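Local structure of sugar-binding transport ATP-binding protein (Pyrococcus horikoshii, 1V43) at residues M9-L14 / N31-D36; K13-T18 / R67-D72. The protein probably binds and hydrolyses ATP as the ATPase subunit of an ABC transporter that takes up sugars. All coordinates share one frame; numbering follows the deposited sequence.

Contact 1 (M9-L14 / N31-D36); sequences MVEVKL and NLTIKD
V12 and L14 pair with I34 and L32 through four backbone hydrogen bonds, two per pair. The shortest is I34 N to V12 O (2.7 Å). Between them K13 faces T33 as a non-hydrogen-bonded pair, with K13 CA donating a CA-H...O contact to L32 O. On the apolar face the V12 and I34 side chains lie side by side, CB to CB 3.9 Å, and L14 CD1 packs on L32 CB; L40 and I196 continue this layer. E11 CG, anti to the backbone N (chi1 172°), comes to 3.5 Å from I34 O; farther out, E11 OE2 lies 3.8 Å from T33 CG2. K13 NZ meets E11 OE2 from the anti side at 3.0 Å in a salt bridge. A water donates to both E11 OE1 and D36 OD1, each at 2.6 Å, bridging two carboxylates whose charges would probably repel. An alanine in place of E11 would probably leave K13 NZ without this carboxylate mate and the water held by D36 alone of the two acids. Past the strands, D36 CB abuts M9 O (3.3 Å). This is the antiparallel β-hairpin of strands 12-21 and 24-34, part of the antiparallel β-subdomain of ABC ATPases.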
# COMPACT_ATOMS: atom_id res chain seq x y z
N MET A 9 20.46 -17.33 22.09
CA MET A 9 20.05 -17.61 20.71
C MET A 9 19.56 -19.06 20.73
O MET A 9 20.35 -20.00 20.81
CB MET A 9 21.22 -17.43 19.73
CG MET A 9 21.74 -15.99 19.65
SD MET A 9 22.99 -15.66 18.35
CE MET A 9 24.52 -16.07 19.23
N VAL A 10 18.24 -19.23 20.68
CA VAL A 10 17.63 -20.55 20.73
C VAL A 10 16.99 -21.06 19.43
O VAL A 10 16.04 -20.48 18.90
CB VAL A 10 16.57 -20.58 21.86
CG1 VAL A 10 15.88 -21.93 21.91
CG2 VAL A 10 17.22 -20.27 23.19
N GLU A 11 17.53 -22.16 18.93
CA GLU A 11 16.99 -22.75 17.71
C GLU A 11 15.65 -23.40 18.04
O GLU A 11 15.51 -24.04 19.07
CB GLU A 11 17.94 -23.82 17.17
CG GLU A 11 17.34 -24.60 16.02
CD GLU A 11 18.34 -25.54 15.39
OE1 GLU A 11 19.34 -25.03 14.85
OE2 GLU A 11 18.12 -26.77 15.44
N VAL A 12 14.67 -23.21 17.15
CA VAL A 12 13.34 -23.78 17.34
C VAL A 12 12.99 -24.76 16.22
O VAL A 12 13.07 -24.42 15.03
CB VAL A 12 12.26 -22.67 17.37
CG1 VAL A 12 10.87 -23.29 17.47
CG2 VAL A 12 12.49 -21.77 18.56
N LYS A 13 12.60 -25.97 16.60
CA LYS A 13 12.23 -27.00 15.63
C LYS A 13 10.77 -27.37 15.74
O LYS A 13 10.27 -27.65 16.83
CB LYS A 13 13.01 -28.30 15.85
CG LYS A 13 14.50 -28.29 15.65
CD LYS A 13 15.01 -29.68 15.99
CE LYS A 13 16.52 -29.75 16.10
NZ LYS A 13 17.00 -28.87 17.19
N LEU A 14 10.07 -27.37 14.62
CA LEU A 14 8.68 -27.78 14.62
C LEU A 14 8.72 -29.10 13.82
O LEU A 14 9.14 -29.10 12.66
CB LEU A 14 7.80 -26.73 13.92
CG LEU A 14 7.87 -25.27 14.42
CD1 LEU A 14 6.85 -24.44 13.62
CD2 LEU A 14 7.56 -25.17 15.91
N ASN A 31 6.96 -28.77 8.94
CA ASN A 31 8.31 -29.12 9.32
C ASN A 31 9.15 -27.86 9.12
O ASN A 31 9.26 -27.33 8.02
CB ASN A 31 8.82 -30.29 8.48
CG ASN A 31 8.25 -31.62 8.95
OD1 ASN A 31 7.36 -32.19 8.33
ND2 ASN A 31 8.75 -32.09 10.09
N LEU A 32 9.70 -27.37 10.22
CA LEU A 32 10.46 -26.13 10.17
C LEU A 32 11.57 -26.06 11.20
O LEU A 32 11.36 -26.38 12.37
CB LEU A 32 9.50 -24.97 10.44
CG LEU A 32 9.35 -23.81 9.47
CD1 LEU A 32 8.44 -22.74 10.08
CD2 LEU A 32 10.72 -23.25 9.17
N THR A 33 12.74 -25.63 10.76
CA THR A 33 13.86 -25.45 11.67
C THR A 33 14.20 -23.95 11.67
O THR A 33 14.79 -23.44 10.72
CB THR A 33 15.09 -26.26 11.23
OG1 THR A 33 14.76 -27.65 11.24
CG2 THR A 33 16.23 -26.04 12.19
N ILE A 34 13.77 -23.27 12.72
CA ILE A 34 13.99 -21.84 12.90
C ILE A 34 15.35 -21.61 13.55
O ILE A 34 15.54 -21.95 14.71
CB ILE A 34 12.85 -21.25 13.75
CG1 ILE A 34 11.53 -21.49 13.00
CG2 ILE A 34 13.05 -19.77 13.94
CD1 ILE A 34 10.32 -21.42 13.84
N LYS A 35 16.28 -21.01 12.82
CA LYS A 35 17.64 -20.81 13.33
C LYS A 35 17.76 -19.91 14.55
O LYS A 35 17.02 -18.92 14.69
CB LYS A 35 18.57 -20.36 12.20
CG LYS A 35 18.58 -21.36 11.02
CD LYS A 35 19.51 -20.96 9.88
CE LYS A 35 19.25 -21.83 8.63
NZ LYS A 35 20.18 -21.50 7.50
N ASP A 36 18.68 -20.27 15.44
CA ASP A 36 18.90 -19.49 16.65
C ASP A 36 19.24 -18.05 16.28
O ASP A 36 20.13 -17.80 15.48
CB ASP A 36 20.03 -20.08 17.50
CG ASP A 36 21.36 -20.13 16.76
OD1 ASP A 36 21.45 -20.84 15.73
OD2 ASP A 36 22.31 -19.45 17.20
O HOH W 1 20.22 -22.62 14.36

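Contact 2 (K13-T18 / R67-D72); sequences KLENLT and RIYFGD
K13 and Y69 form a hydrogen-bonded pair between antiparallel strands 12-21 and 65-70 of the β-subdomain of the ABC ATPase. K13 N donates to Y69 O and Y69 N returns a bond to K13 O (2.9 Å); K13 CB sits 4.1 Å from Y69 CB. The chain of K13 turns at its last torsion (chi4 61°), placing NZ where two waters link it to G71 O; its direct salt-bridge partner is E11. L14, on the opposite face, lies side by side with I68, CD2 to CG2 3.9 Å, and also touches I57 of helix 50-58. E15 closes the second hydrogen-bonded pair: its N donates almost straight to R67 O (2.7 Å, 173° at the hydrogen), and R67 N donates to E15 O. The carboxylate of E15 stands nearly perpendicular to the Y69 ring and meets its edge at CE1, OE1 3.7 Å away. R67 forms its salt bridge with D74, while a water donates to E15 OE1 (3.0 Å) and accepts from R67 NE (3.1 Å). Beyond the corner at N16, where N16 and L17 both face L30 in a G1 β-bulge, L17 crosses I68 obliquely and lays CD2 on its CG1 (4.1 Å).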
# COMPACT_ATOMS: atom_id res chain seq x y z
N LYS A 13 12.60 -25.97 16.60
CA LYS A 13 12.23 -27.00 15.63
C LYS A 13 10.77 -27.37 15.74
O LYS A 13 10.27 -27.65 16.83
CB LYS A 13 13.01 -28.30 15.85
CG LYS A 13 14.50 -28.29 15.65
CD LYS A 13 15.01 -29.68 15.99
CE LYS A 13 16.52 -29.75 16.10
NZ LYS A 13 17.00 -28.87 17.19
N LEU A 14 10.07 -27.37 14.62
CA LEU A 14 8.68 -27.78 14.62
C LEU A 14 8.72 -29.10 13.82
O LEU A 14 9.14 -29.10 12.66
CB LEU A 14 7.80 -26.73 13.92
CG LEU A 14 7.87 -25.27 14.42
CD1 LEU A 14 6.85 -24.44 13.62
CD2 LEU A 14 7.56 -25.17 15.91
N GLU A 15 8.32 -30.21 14.43
CA GLU A 15 8.38 -31.51 13.74
C GLU A 15 7.04 -32.10 13.45
O GLU A 15 6.27 -32.36 14.37
CB GLU A 15 9.12 -32.56 14.56
CG GLU A 15 10.52 -32.25 14.99
CD GLU A 15 11.28 -33.52 15.33
OE1 GLU A 15 10.69 -34.46 15.93
OE2 GLU A 15 12.48 -33.58 15.01
N ASN A 16 6.78 -32.35 12.17
CA ASN A 16 5.53 -32.94 11.73
C ASN A 16 4.38 -32.39 12.55
O ASN A 16 3.54 -33.14 13.04
CB ASN A 16 5.58 -34.46 11.88
CG ASN A 16 4.39 -35.15 11.23
OD1 ASN A 16 3.26 -35.09 11.74
ND2 ASN A 16 4.63 -35.80 10.10
N LEU A 17 4.35 -31.07 12.70
CA LEU A 17 3.31 -30.39 13.46
C LEU A 17 2.01 -30.33 12.68
O LEU A 17 1.97 -29.82 11.55
CB LEU A 17 3.72 -28.95 13.79
CG LEU A 17 4.03 -28.46 15.20
CD1 LEU A 17 3.76 -26.95 15.26
CD2 LEU A 17 3.20 -29.18 16.24
N THR A 18 0.95 -30.83 13.29
CA THR A 18 -0.36 -30.81 12.67
C THR A 18 -1.37 -30.34 13.72
O THR A 18 -1.22 -30.61 14.91
CB THR A 18 -0.80 -32.21 12.19
OG1 THR A 18 0.01 -32.62 11.07
CG2 THR A 18 -2.26 -32.20 11.79
N ARG A 67 5.89 -32.45 17.31
CA ARG A 67 6.68 -32.01 18.45
C ARG A 67 7.27 -30.62 18.20
O ARG A 67 7.52 -30.24 17.05
CB ARG A 67 7.79 -33.03 18.61
CG ARG A 67 8.30 -33.25 19.99
CD ARG A 67 9.34 -34.36 19.94
NE ARG A 67 8.73 -35.64 19.61
CZ ARG A 67 8.04 -36.37 20.48
NH1 ARG A 67 7.90 -35.94 21.72
NH2 ARG A 67 7.51 -37.53 20.12
N ILE A 68 7.49 -29.88 19.28
CA ILE A 68 8.10 -28.54 19.20
C ILE A 68 9.30 -28.52 20.15
O ILE A 68 9.15 -28.75 21.35
CB ILE A 68 7.11 -27.44 19.66
CG1 ILE A 68 5.88 -27.42 18.75
CG2 ILE A 68 7.80 -26.10 19.66
CD1 ILE A 68 4.74 -26.53 19.30
N TYR A 69 10.48 -28.25 19.61
CA TYR A 69 11.68 -28.18 20.44
C TYR A 69 12.21 -26.74 20.52
O TYR A 69 12.05 -25.97 19.59
CB TYR A 69 12.82 -29.05 19.87
CG TYR A 69 12.66 -30.55 19.95
CD1 TYR A 69 12.19 -31.28 18.85
CD2 TYR A 69 13.04 -31.25 21.09
CE1 TYR A 69 12.10 -32.66 18.89
CE2 TYR A 69 12.96 -32.64 21.14
CZ TYR A 69 12.49 -33.34 20.04
OH TYR A 69 12.42 -34.71 20.09
N PHE A 70 12.80 -26.41 21.66
CA PHE A 70 13.48 -25.12 21.90
C PHE A 70 14.82 -25.68 22.33
O PHE A 70 14.90 -26.32 23.37
CB PHE A 70 12.88 -24.35 23.08
CG PHE A 70 11.64 -23.56 22.74
CD1 PHE A 70 11.10 -22.67 23.66
CD2 PHE A 70 11.01 -23.72 21.49
CE1 PHE A 70 9.94 -21.95 23.37
CE2 PHE A 70 9.85 -23.00 21.19
CZ PHE A 70 9.32 -22.12 22.12
N GLY A 71 15.86 -25.47 21.54
CA GLY A 71 17.13 -26.06 21.88
C GLY A 71 16.90 -27.57 21.86
O GLY A 71 16.25 -28.06 20.95
N ASP A 72 17.39 -28.29 22.86
CA ASP A 72 17.19 -29.73 22.91
C ASP A 72 15.95 -30.10 23.71
O ASP A 72 15.58 -31.27 23.79
CB ASP A 72 18.39 -30.42 23.55
CG ASP A 72 19.63 -30.30 22.71
OD1 ASP A 72 19.58 -30.72 21.53
OD2 ASP A 72 20.66 -29.80 23.22
O HOH W 2 15.49 -26.83 18.47
O HOH W 3 16.66 -30.89 19.30
O HOH W 4 8.28 -36.12 16.62

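In the fold
From the N terminus, the chain passes M9-E11 and enters strand 12-21, whose start serves both contacts. It turns back as strand 24-34, and contact 1 closes this short hairpin loop with 16 residues between its segments. The chain then runs through strand 39-43, the ATP-binding P-loop and helix 50-58 before strand 65-70 returns to the other edge of strand 12-21, where contact 2 closes a loop of 48 intervening residues. The contacts share K13 and L14, and their spans, 9-36 and 13-72, cross: contact 2 begins within contact 1 and ends beyond it. E11 O to G71 N, a probable hydrogen bond of 2.9 Å, extends the second pairing. In this sheet L14 and L17 touch the helix that follows the P-loop.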